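Local coordinates for BepC protein (Bartonella tribocorum, PDB 4WGJ), which probably transfers AMP from ATP to threonine or tyrosine residues of target proteins, the part described here being its Fic domain with a bound ATP analogue, at residues F74-H79 against T83-E88; P96-K101 against P154-N159; L149-P154 against E194-G199. All coordinates share one frame; numbering follows the deposited sequence. Where two conformers were deposited one is given.

In the fold
The three contacts lead from the periphery of the chain to the nucleotide pocket. Contact 1 closes first, between the loop after helix 59-70 and the region of strand 85-86. Contacts 2 and 3 interlock: their segments alternate along the sequence and share Pro154, where helix 135-152 gives way to the phosphate-binding loop before helix 159-174. The centres of contacts 1 and 2 lie about 14 Å apart, those of contacts 2 and 3 about 11 Å, and those of contacts 1 and 3 about 24 Å. Trp76 and His79 of contact 1 pack against Phe155, Arg156 and Lys157 of contact 2, so the aromatic cluster backs the loop that holds the phosphates, while contacts 2 and 3 both touch the ATP analogue.

Contact 1: residues F74-H79 against T83-E88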
loop_
_atom_site.group_PDB
_atom_site.type_symbol
_atom_site.label_atom_id
_atom_site.label_comp_id
_atom_site.label_asym_id
_atom_site.label_seq_id
_atom_site.Cartn_x
_atom_site.Cartn_y
_atom_site.Cartn_z
ATOM N N PHE A 74 6.303 11.991 -5.614
ATOM C CA PHE A 74 7.613 11.479 -5.221
ATOM C C PHE A 74 8.422 11.003 -6.408
ATOM O O PHE A 74 7.915 10.263 -7.260
ATOM C CB PHE A 74 7.482 10.310 -4.236
ATOM C CG PHE A 74 6.796 10.666 -2.954
ATOM C CD1 PHE A 74 7.332 11.627 -2.107
ATOM C CD2 PHE A 74 5.635 10.014 -2.581
ATOM C CE1 PHE A 74 6.707 11.955 -0.925
ATOM C CE2 PHE A 74 5.003 10.330 -1.381
ATOM C CZ PHE A 74 5.540 11.300 -0.557
ATOM N N GLU A 75 9.696 11.392 -6.439
ATOM C CA GLU A 75 10.612 10.947 -7.490
ATOM C C GLU A 75 10.716 9.430 -7.532
ATOM O O GLU A 75 10.928 8.841 -8.599
ATOM C CB GLU A 75 12.007 11.525 -7.269
ATOM C CG GLU A 75 12.114 13.036 -7.504
ATOM C CD GLU A 75 13.542 13.536 -7.368
ATOM O OE1 GLU A 75 14.471 12.804 -7.792
ATOM O OE2 GLU A 75 13.741 14.659 -6.839
ATOM N N TRP A 76 10.604 8.810 -6.361
ATOM C CA TRP A 76 10.754 7.363 -6.239
ATOM C C TRP A 76 9.438 6.593 -6.328
ATOM O O TRP A 76 9.399 5.411 -5.990
ATOM C CB TRP A 76 11.464 7.006 -4.913
ATOM C CG TRP A 76 10.948 7.780 -3.739
ATOM C CD1 TRP A 76 11.464 8.943 -3.237
ATOM C CD2 TRP A 76 9.808 7.462 -2.928
ATOM N NE1 TRP A 76 10.719 9.364 -2.157
ATOM C CE2 TRP A 76 9.700 8.475 -1.944
ATOM C CE3 TRP A 76 8.882 6.413 -2.923
ATOM C CZ2 TRP A 76 8.688 8.478 -0.972
ATOM C CZ3 TRP A 76 7.874 6.412 -1.943
ATOM C CH2 TRP A 76 7.790 7.447 -0.990
ATOM N N ALA A 77 8.368 7.237 -6.797
ATOM C CA ALA A 77 7.087 6.526 -6.943
ATOM C C ALA A 77 7.301 5.248 -7.752
ATOM O O ALA A 77 7.987 5.271 -8.775
ATOM C CB ALA A 77 6.062 7.411 -7.624
ATOM N N GLY A 78 6.729 4.136 -7.294
ATOM C CA GLY A 78 6.899 2.868 -7.985
ATOM C C GLY A 78 8.121 2.063 -7.552
ATOM O O GLY A 78 8.265 0.902 -7.935
ATOM N N HIS A 79 9.009 2.669 -6.765
ATOM C CA HIS A 79 10.218 1.974 -6.315
ATOM C C HIS A 79 10.080 1.587 -4.850
ATOM O O HIS A 79 9.646 2.391 -4.037
ATOM C CB HIS A 79 11.450 2.851 -6.483
ATOM C CG HIS A 79 11.706 3.266 -7.893
ATOM N ND1 HIS A 79 12.810 2.846 -8.602
ATOM C CD2 HIS A 79 11.005 4.069 -8.726
ATOM C CE1 HIS A 79 12.779 3.374 -9.814
ATOM N NE2 HIS A 79 11.691 4.116 -9.916
ATOM N N THR A 83 15.300 -1.033 -2.201
ATOM C CA THR A 83 16.199 -0.751 -3.317
ATOM C C THR A 83 16.745 0.667 -3.194
ATOM O O THR A 83 15.980 1.590 -2.860
ATOM C CB THR A 83 15.463 -0.918 -4.655
ATOM O OG1 THR A 83 14.499 0.129 -4.798
ATOM C CG2 THR A 83 14.748 -2.264 -4.697
ATOM N N SER A 84 18.033 0.865 -3.448
ATOM C CA SER A 84 18.583 2.211 -3.327
ATOM C C SER A 84 17.994 3.103 -4.399
ATOM O O SER A 84 17.838 2.696 -5.553
ATOM C CB SER A 84 20.109 2.198 -3.421
ATOM O OG SER A 84 20.643 1.615 -2.250
ATOM N N PHE A 85 17.639 4.318 -4.002
ATOM C CA PHE A 85 17.107 5.276 -4.949
ATOM C C PHE A 85 17.918 6.552 -4.931
ATOM O O PHE A 85 18.102 7.142 -3.877
ATOM C CB PHE A 85 15.645 5.619 -4.646
ATOM C CG PHE A 85 15.073 6.603 -5.618
ATOM C CD1 PHE A 85 14.595 6.172 -6.842
ATOM C CD2 PHE A 85 15.059 7.963 -5.335
ATOM C CE1 PHE A 85 14.102 7.064 -7.764
ATOM C CE2 PHE A 85 14.563 8.867 -6.262
ATOM C CZ PHE A 85 14.080 8.418 -7.477
ATOM N N THR A 86 18.385 6.983 -6.102
ATOM C CA THR A 86 19.152 8.215 -6.204
ATOM C C THR A 86 18.286 9.368 -6.706
ATOM O O THR A 86 17.758 9.322 -7.820
ATOM C CB THR A 86 20.364 8.028 -7.130
ATOM O OG1 THR A 86 21.221 7.024 -6.563
ATOM C CG2 THR A 86 21.143 9.329 -7.270
ATOM N N PHE A 87 18.117 10.383 -5.860
ATOM C CA PHE A 87 17.335 11.569 -6.205
ATOM C C PHE A 87 18.038 12.412 -7.254
ATOM O O PHE A 87 19.240 12.277 -7.467
ATOM C CB PHE A 87 17.090 12.437 -4.965
ATOM C CG PHE A 87 16.105 11.857 -3.997
ATOM C CD1 PHE A 87 16.525 11.009 -2.980
ATOM C CD2 PHE A 87 14.762 12.190 -4.079
ATOM C CE1 PHE A 87 15.613 10.483 -2.076
ATOM C CE2 PHE A 87 13.845 11.671 -3.183
ATOM C CZ PHE A 87 14.272 10.810 -2.185
ATOM N N GLU A 88 17.298 13.330 -7.870
ATOM C CA GLU A 88 17.904 14.271 -8.803
ATOM C C GLU A 88 18.951 15.122 -8.093
ATOM O O GLU A 88 19.899 15.586 -8.722
ATOM C CB GLU A 88 16.834 15.155 -9.452
ATOM C CG GLU A 88 15.918 14.394 -10.403
ATOM C CD GLU A 88 15.121 15.304 -11.319
ATOM O OE1 GLU A 88 15.476 16.498 -11.436
ATOM O OE2 GLU A 88 14.141 14.820 -11.930
HETATM O O HOH W 1 15.071 2.324 -6.501
#
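Phe85 lays one face of its ring under Trp76, whose CB stands 3.5 Å from the Phe85 ring centroid and almost on the ring normal, a CH-pi contact. With CG of Phe85 anti to the backbone N (chi1 -180°), the ring reaches across to the turn, and its far end, CZ, comes 3.4 Å from Glu75 O. The indole edge is directed at the same phenyl ring in a T-shaped pair, the planes 76° apart. Phe85 in turn presents its own edge to a face of His79, the ring centroids 5.3 Å apart. Phe87 completes the aromatic cluster: it runs alongside Trp76, pointing the same way, and its CZ lies 3.5 Å from Trp76 CD1.

Polar links flank the cluster. The extended side chain of Glu75 passes the edge of the Phe87 ring and takes Glu88 N on the syn lone pair of OE1, at 2.9 Å. The Glu88 carboxylate lies nearby, so the two acids probably repel each other mildly. Toward the other end, one water bridges His79 ND1, Thr83 OG1 and Ser84 O, donating to the two oxygens; Thr83 OG1 also bonds Thr80 O.

Two successive beta turns, Phe74 to Ala77 and Trp76 to His79, fold the first segment so that Glu75, Trp76 and His79 all face the second. Strand 85-86 pairs on through Phe85 with Ala93 of strand 92-93. The contact thus joins the small antiparallel hairpin to the loop after helix 59-70, itself tied back to that helix by Gly78 N bonding His66.

Contact 2: residues P96-K101 against P154-N159. With ANP (phosphoaminophosphonic acid-adenylate ester), chain B.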
loop_
_atom_site.group_PDB
_atom_site.type_symbol
_atom_site.label_atom_id
_atom_site.label_comp_id
_atom_site.label_asym_id
_atom_site.label_seq_id
_atom_site.Cartn_x
_atom_site.Cartn_y
_atom_site.Cartn_z
ATOM N N PRO A 96 15.429 -0.186 4.562
ATOM C CA PRO A 96 15.057 -1.601 4.702
ATOM C C PRO A 96 14.220 -1.893 5.943
ATOM O O PRO A 96 13.490 -2.879 5.947
ATOM C CB PRO A 96 16.416 -2.308 4.780
ATOM C CG PRO A 96 17.331 -1.258 5.324
ATOM C CD PRO A 96 16.889 -0.000 4.638
ATOM N N ALA A 97 14.325 -1.063 6.979
ATOM C CA ALA A 97 13.597 -1.322 8.220
ATOM C C ALA A 97 12.664 -0.163 8.561
ATOM O O ALA A 97 13.098 0.986 8.623
ATOM C CB ALA A 97 14.567 -1.567 9.364
ATOM N N MET A 98 11.387 -0.466 8.777
ATOM C CA MET A 98 10.428 0.533 9.256
ATOM C C MET A 98 9.608 -0.090 10.371
ATOM O O MET A 98 9.196 -1.252 10.290
ATOM C CB MET A 98 9.497 1.036 8.135
ATOM C CG MET A 98 10.208 1.775 7.005
ATOM S SD MET A 98 9.087 2.660 5.873
ATOM C CE MET A 98 8.628 4.064 6.868
ATOM N N ARG A 99 9.384 0.682 11.421
ATOM C CA ARG A 99 8.601 0.219 12.556
ATOM C C ARG A 99 7.750 1.394 13.006
ATOM O O ARG A 99 8.281 2.481 13.241
ATOM C CB ARG A 99 9.514 -0.283 13.683
ATOM C CG ARG A 99 8.792 -0.701 14.946
ATOM C CD ARG A 99 9.774 -1.197 15.999
ATOM N NE ARG A 99 10.800 -0.201 16.295
ATOM C CZ ARG A 99 10.654 0.799 17.161
ATOM N NH1 ARG A 99 9.518 0.947 17.832
ATOM N NH2 ARG A 99 11.646 1.654 17.357
ATOM N N PRO A 100 6.426 1.199 13.094
ATOM C CA PRO A 100 5.564 2.301 13.529
ATOM C C PRO A 100 5.992 2.834 14.897
ATOM O O PRO A 100 6.251 2.041 15.805
ATOM C CB PRO A 100 4.177 1.660 13.592
ATOM C CG PRO A 100 4.258 0.477 12.683
ATOM C CD PRO A 100 5.663 -0.021 12.771
ATOM N N LYS A 101 6.092 4.156 15.030
ATOM C CA LYS A 101 6.519 4.761 16.290
ATOM C C LYS A 101 5.584 4.355 17.423
ATOM O O LYS A 101 4.363 4.441 17.291
ATOM C CB LYS A 101 6.575 6.289 16.174
ATOM N N PRO A 154 5.864 -2.194 1.250
ATOM C CA PRO A 154 7.060 -2.176 0.397
ATOM C C PRO A 154 7.624 -0.797 0.076
ATOM O O PRO A 154 8.740 -0.740 -0.443
ATOM C CB PRO A 154 6.574 -2.832 -0.911
ATOM C CG PRO A 154 5.309 -3.557 -0.547
ATOM C CD PRO A 154 4.686 -2.696 0.526
ATOM N N PHE A 155 6.881 0.277 0.340
ATOM C CA PHE A 155 7.332 1.618 -0.064
ATOM C C PHE A 155 7.681 2.508 1.126
ATOM O O PHE A 155 7.240 2.267 2.250
ATOM C CB PHE A 155 6.256 2.301 -0.929
ATOM C CG PHE A 155 5.798 1.444 -2.082
ATOM C CD1 PHE A 155 6.548 1.378 -3.248
ATOM C CD2 PHE A 155 4.648 0.661 -1.973
ATOM C CE1 PHE A 155 6.156 0.560 -4.299
ATOM C CE2 PHE A 155 4.253 -0.166 -3.023
ATOM C CZ PHE A 155 5.013 -0.210 -4.183
ATOM N N ARG A 156 8.456 3.554 0.871
ATOM C CA ARG A 156 8.809 4.493 1.939
ATOM C C ARG A 156 7.552 5.200 2.473
ATOM O O ARG A 156 7.455 5.524 3.655
ATOM C CB ARG A 156 9.840 5.507 1.436
ATOM C CG ARG A 156 10.192 6.615 2.439
ATOM C CD ARG A 156 10.739 6.042 3.761
ATOM N NE ARG A 156 11.040 7.110 4.722
ATOM C CZ ARG A 156 10.125 7.745 5.456
ATOM N NH1 ARG A 156 8.831 7.431 5.346
ATOM N NH2 ARG A 156 10.503 8.703 6.298
ATOM N N LYS A 157 6.582 5.412 1.591
ATOM C CA LYS A 157 5.346 6.107 1.939
ATOM C C LYS A 157 4.321 5.757 0.864
ATOM O O LYS A 157 4.700 5.354 -0.242
ATOM C CB LYS A 157 5.565 7.634 2.013
ATOM C CG LYS A 157 4.460 8.421 2.754
ATOM C CD LYS A 157 4.395 7.991 4.222
ATOM C CE LYS A 157 3.515 8.911 5.060
ATOM N NZ LYS A 157 2.103 8.913 4.590
ATOM N N GLY A 158 3.037 5.888 1.189
ATOM C CA GLY A 158 1.992 5.603 0.218
ATOM C C GLY A 158 1.545 4.147 0.189
ATOM O O GLY A 158 0.849 3.714 -0.734
ATOM N N ASN A 159 1.934 3.383 1.203
ATOM C CA ASN A 159 1.583 1.967 1.257
ATOM C C ASN A 159 0.092 1.718 1.391
ATOM O O ASN A 159 -0.451 0.871 0.694
ATOM C CB ASN A 159 2.311 1.292 2.419
ATOM C CG ASN A 159 3.793 1.238 2.193
ATOM O OD1 ASN A 159 4.270 0.394 1.445
ATOM N ND2 ASN A 159 4.522 2.140 2.813
HETATM P PG ANP B . -2.776 6.333 4.520
HETATM O O1G ANP B . -3.675 6.967 3.392
HETATM O O2G ANP B . -3.196 6.945 5.828
HETATM O O3G ANP B . -3.026 4.782 4.543
HETATM P PB ANP B . -0.120 6.067 3.187
HETATM O O1B ANP B . -0.933 5.738 1.978
HETATM O O2B ANP B . 1.025 7.074 2.878
HETATM N N3B ANP B . -1.116 6.742 4.369
HETATM P PA ANP B . 1.761 4.686 4.753
HETATM O O1A ANP B . 1.776 5.841 5.692
HETATM O O2A ANP B . 3.086 4.353 4.078
HETATM O O3A ANP B . 0.585 4.752 3.683
HETATM O "O5'" ANP B . 1.253 3.416 5.561
HETATM C "C5'" ANP B . 0.016 3.520 6.306
HETATM C "C4'" ANP B . -0.519 2.154 6.654
HETATM O "O4'" ANP B . 0.141 1.661 7.850
HETATM C "C3'" ANP B . -2.023 2.139 6.951
HETATM O "O3'" ANP B . -2.682 1.019 6.366
HETATM C "C2'" ANP B . -2.065 2.093 8.481
HETATM O "O2'" ANP B . -3.263 1.519 8.989
HETATM C "C1'" ANP B . -0.844 1.225 8.767
HETATM N N9 ANP B . -0.344 1.361 10.134
HETATM C C8 ANP B . -0.285 2.509 10.882
HETATM N N7 ANP B . 0.187 2.333 12.094
HETATM C C5 ANP B . 0.456 0.974 12.149
HETATM C C6 ANP B . 0.971 0.146 13.167
HETATM N N6 ANP B . 1.330 0.592 14.373
HETATM N N1 ANP B . 1.110 -1.172 12.897
HETATM C C2 ANP B . 0.748 -1.623 11.693
HETATM N N3 ANP B . 0.250 -0.940 10.659
HETATM C C4 ANP B . 0.129 0.359 10.951
#
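The Arg156 guanidinium is met obliquely by Met98, whose CE lies 3.7 Å from NH1; the Met98 chain bends at its end (chi3 75°) and crosses the arginine at about a right angle. Pro100 of the same loop lies over one face of the adenine, its CG 3.3 Å from ANP C6. The Phe155 ring has Pro154 CB near the rim of one face and stacks with His66.

The Asn159 amide is held at both ends. OD1 accepts Phe155 N at 2.8 Å, in the carbonyl plane and on a lone pair, while ND2 gives one nearly straight bond to Phe155 O and another to ANP O2A at 2.9 Å. This fixes the amide's rotation and aims ND2 at the alpha phosphate.

Segment 154-159 lies within the Fic motif, HPFRKGNGR in this chain, which starts at His153. Gly158, the N-cap of helix 159-174, donates its N to ANP O2B at 2.9 Å, and Lys157 NZ reaches the same oxygen at 2.7 Å. Asn159 N adds a bond to O2A. Amine, backbone N-H groups and helix start together form an anion-binding site that probably stabilises phosphate charge, whereas the 96-101 loop offers chiefly apolar surface to arginine and adenine.

Contact 3: residues L149-P154 against E194-G199; sequences LEHAHP and EAMQYG. With ANP (phosphoaminophosphonic acid-adenylate ester), chain B.
Met196 reaches out between His151 and the adenine of the bound nucleotide. Its CB approaches ANP C2 at 4.0 Å; CG then meets the edge of the imidazole, in the ring plane, 3.9 Å from His151 CD2. SD stands at similar range from that CD2 and, at 3.8 Å, from ANP C2, an oblique sulfur-aromatic approach as seen by the histidine. The side chain runs extended as far as SD (chi1 -173°, chi2 176°), crossing His151 at about a right angle, then bends at chi3 (127°), which leaves CE near ANP C2.

Polar neighbours on either segment grip the nucleoside. Glu150 OE1 accepts ANP O3' at 2.7 Å, its other oxygen being held by Asn163, and Gln197 NE2 donates to the adenine N1 at 3.2 Å while Gln197 OE1 takes Ala105 N. Ribose and base are thus bonded from two different helices. His153, the first residue of the Fic motif, brings the edge of its ring to ANP O5', with CE1 3.5 Å away.

The C-terminal end of helix 135-152 lies beside the C-terminal part of helix 185-198. His151 ND1 bonds Glu116 of helix 111-126, Asn163 belongs to helix 159-174, and Phe107, from the loop that leads into helix 111-126, packs on Met196 and stacks with His153.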
loop_
_atom_site.group_PDB
_atom_site.type_symbol
_atom_site.label_atom_id
_atom_site.label_comp_id
_atom_site.label_asym_id
_atom_site.label_seq_id
_atom_site.Cartn_x
_atom_site.Cartn_y
_atom_site.Cartn_z
ATOM N N LEU A 149 -0.123 -7.575 2.310
ATOM C CA LEU A 149 0.377 -6.334 1.724
ATOM C C LEU A 149 0.804 -5.341 2.792
ATOM O O LEU A 149 1.839 -4.676 2.666
ATOM C CB LEU A 149 -0.692 -5.691 0.832
ATOM C CG LEU A 149 -0.968 -6.418 -0.490
ATOM C CD1 LEU A 149 -2.246 -5.872 -1.128
ATOM C CD2 LEU A 149 0.206 -6.264 -1.462
ATOM N N GLU A 150 -0.013 -5.227 3.834
ATOM C CA GLU A 150 0.216 -4.240 4.889
ATOM C C GLU A 150 1.492 -4.588 5.654
ATOM O O GLU A 150 2.271 -3.698 6.017
ATOM C CB GLU A 150 -0.995 -4.161 5.836
ATOM C CG GLU A 150 -2.143 -3.295 5.297
ATOM C CD GLU A 150 -1.778 -1.818 5.200
ATOM O OE1 GLU A 150 -1.310 -1.248 6.213
ATOM O OE2 GLU A 150 -1.948 -1.226 4.113
ATOM N N HIS A 151 1.728 -5.870 5.883
ATOM C CA HIS A 151 2.944 -6.232 6.628
ATOM C C HIS A 151 4.176 -6.009 5.746
ATOM O O HIS A 151 5.217 -5.574 6.231
ATOM C CB HIS A 151 2.913 -7.679 7.117
ATOM C CG HIS A 151 4.120 -8.059 7.932
ATOM N ND1 HIS A 151 5.251 -8.621 7.378
ATOM C CD2 HIS A 151 4.374 -7.935 9.258
ATOM C CE1 HIS A 151 6.146 -8.838 8.328
ATOM N NE2 HIS A 151 5.640 -8.430 9.479
ATOM N N ALA A 152 4.056 -6.309 4.456
ATOM C CA ALA A 152 5.189 -6.112 3.544
ATOM C C ALA A 152 5.605 -4.635 3.473
ATOM O O ALA A 152 6.803 -4.326 3.513
ATOM C CB ALA A 152 4.856 -6.632 2.155
ATOM N N HIS A 153 4.618 -3.744 3.372
ATOM C CA HIS A 153 4.837 -2.291 3.470
ATOM C C HIS A 153 5.986 -1.890 2.555
ATOM O O HIS A 153 6.987 -1.345 3.018
ATOM C CB HIS A 153 5.141 -1.923 4.936
ATOM C CG HIS A 153 5.054 -0.457 5.258
ATOM N ND1 HIS A 153 3.864 0.170 5.571
ATOM C CD2 HIS A 153 6.020 0.488 5.388
ATOM C CE1 HIS A 153 4.099 1.437 5.864
ATOM N NE2 HIS A 153 5.398 1.659 5.752
ATOM N N PRO A 154 5.864 -2.194 1.250
ATOM C CA PRO A 154 7.060 -2.176 0.397
ATOM C C PRO A 154 7.624 -0.797 0.076
ATOM O O PRO A 154 8.740 -0.740 -0.443
ATOM C CB PRO A 154 6.574 -2.832 -0.911
ATOM C CG PRO A 154 5.309 -3.557 -0.547
ATOM C CD PRO A 154 4.686 -2.696 0.526
ATOM N N GLU A 194 -4.392 -4.062 15.104
ATOM C CA GLU A 194 -4.804 -5.305 15.749
ATOM C C GLU A 194 -4.209 -6.519 15.035
ATOM O O GLU A 194 -3.752 -7.465 15.678
ATOM C CB GLU A 194 -6.334 -5.420 15.804
ATOM C CG GLU A 194 -6.969 -4.506 16.830
ATOM C CD GLU A 194 -6.756 -4.995 18.261
ATOM O OE1 GLU A 194 -6.597 -6.219 18.474
ATOM O OE2 GLU A 194 -6.750 -4.154 19.174
ATOM N N ALA A 195 -4.211 -6.487 13.710
ATOM C CA ALA A 195 -3.675 -7.598 12.932
ATOM C C ALA A 195 -2.176 -7.725 13.102
ATOM O O ALA A 195 -1.664 -8.802 13.417
ATOM C CB ALA A 195 -4.012 -7.428 11.457
ATOM N N MET A 196 -1.459 -6.629 12.885
ATOM C CA MET A 196 -0.010 -6.737 12.765
ATOM C C MET A 196 0.703 -6.666 14.109
ATOM O O MET A 196 1.705 -7.353 14.325
ATOM C CB MET A 196 0.528 -5.649 11.842
ATOM C CG MET A 196 2.005 -5.822 11.555
ATOM S SD MET A 196 2.595 -4.614 10.369
ATOM C CE MET A 196 3.976 -3.951 11.301
ATOM N N GLN A 197 0.197 -5.829 15.011
ATOM C CA GLN A 197 0.838 -5.675 16.318
ATOM C C GLN A 197 0.383 -6.719 17.324
ATOM O O GLN A 197 1.165 -7.133 18.197
ATOM C CB GLN A 197 0.580 -4.275 16.899
ATOM C CG GLN A 197 1.137 -3.138 16.063
ATOM C CD GLN A 197 2.633 -3.201 15.897
ATOM O OE1 GLN A 197 3.356 -3.615 16.811
ATOM N NE2 GLN A 197 3.114 -2.801 14.718
ATOM N N TYR A 198 -0.874 -7.135 17.222
ATOM C CA TYR A 198 -1.462 -7.943 18.288
ATOM C C TYR A 198 -1.947 -9.325 17.853
ATOM O O TYR A 198 -2.412 -10.110 18.679
ATOM C CB TYR A 198 -2.601 -7.155 18.934
ATOM C CG TYR A 198 -2.116 -5.837 19.492
ATOM C CD1 TYR A 198 -0.989 -5.788 20.306
ATOM C CD2 TYR A 198 -2.749 -4.642 19.172
ATOM C CE1 TYR A 198 -0.523 -4.590 20.809
ATOM C CE2 TYR A 198 -2.277 -3.432 19.667
ATOM C CZ TYR A 198 -1.168 -3.418 20.489
ATOM O OH TYR A 198 -0.688 -2.227 21.000
ATOM N N GLY A 199 -1.815 -9.633 16.569
ATOM C CA GLY A 199 -2.170 -10.953 16.073
ATOM C C GLY A 199 -3.661 -11.224 16.075
ATOM O O GLY A 199 -4.091 -12.375 16.134
HETATM P PG ANP B . -2.776 6.333 4.520
HETATM O O1G ANP B . -3.675 6.967 3.392
HETATM O O2G ANP B . -3.196 6.945 5.828
HETATM O O3G ANP B . -3.026 4.782 4.543
HETATM P PB ANP B . -0.120 6.067 3.187
HETATM O O1B ANP B . -0.933 5.738 1.978
HETATM O O2B ANP B . 1.025 7.074 2.878
HETATM N N3B ANP B . -1.116 6.742 4.369
HETATM P PA ANP B . 1.761 4.686 4.753
HETATM O O1A ANP B . 1.776 5.841 5.692
HETATM O O2A ANP B . 3.086 4.353 4.078
HETATM O O3A ANP B . 0.585 4.752 3.683
HETATM O "O5'" ANP B . 1.253 3.416 5.561
HETATM C "C5'" ANP B . 0.016 3.520 6.306
HETATM C "C4'" ANP B . -0.519 2.154 6.654
HETATM O "O4'" ANP B . 0.141 1.661 7.850
HETATM C "C3'" ANP B . -2.023 2.139 6.951
HETATM O "O3'" ANP B . -2.682 1.019 6.366
HETATM C "C2'" ANP B . -2.065 2.093 8.481
HETATM O "O2'" ANP B . -3.263 1.519 8.989
HETATM C "C1'" ANP B . -0.844 1.225 8.767
HETATM N N9 ANP B . -0.344 1.361 10.134
HETATM C C8 ANP B . -0.285 2.509 10.882
HETATM N N7 ANP B . 0.187 2.333 12.094
HETATM C C5 ANP B . 0.456 0.974 12.149
HETATM C C6 ANP B . 0.971 0.146 13.167
HETATM N N6 ANP B . 1.330 0.592 14.373
HETATM N N1 ANP B . 1.110 -1.172 12.897
HETATM C C2 ANP B . 0.748 -1.623 11.693
HETATM N N3 ANP B . 0.250 -0.940 10.659
HETATM C C4 ANP B . 0.129 0.359 10.951
#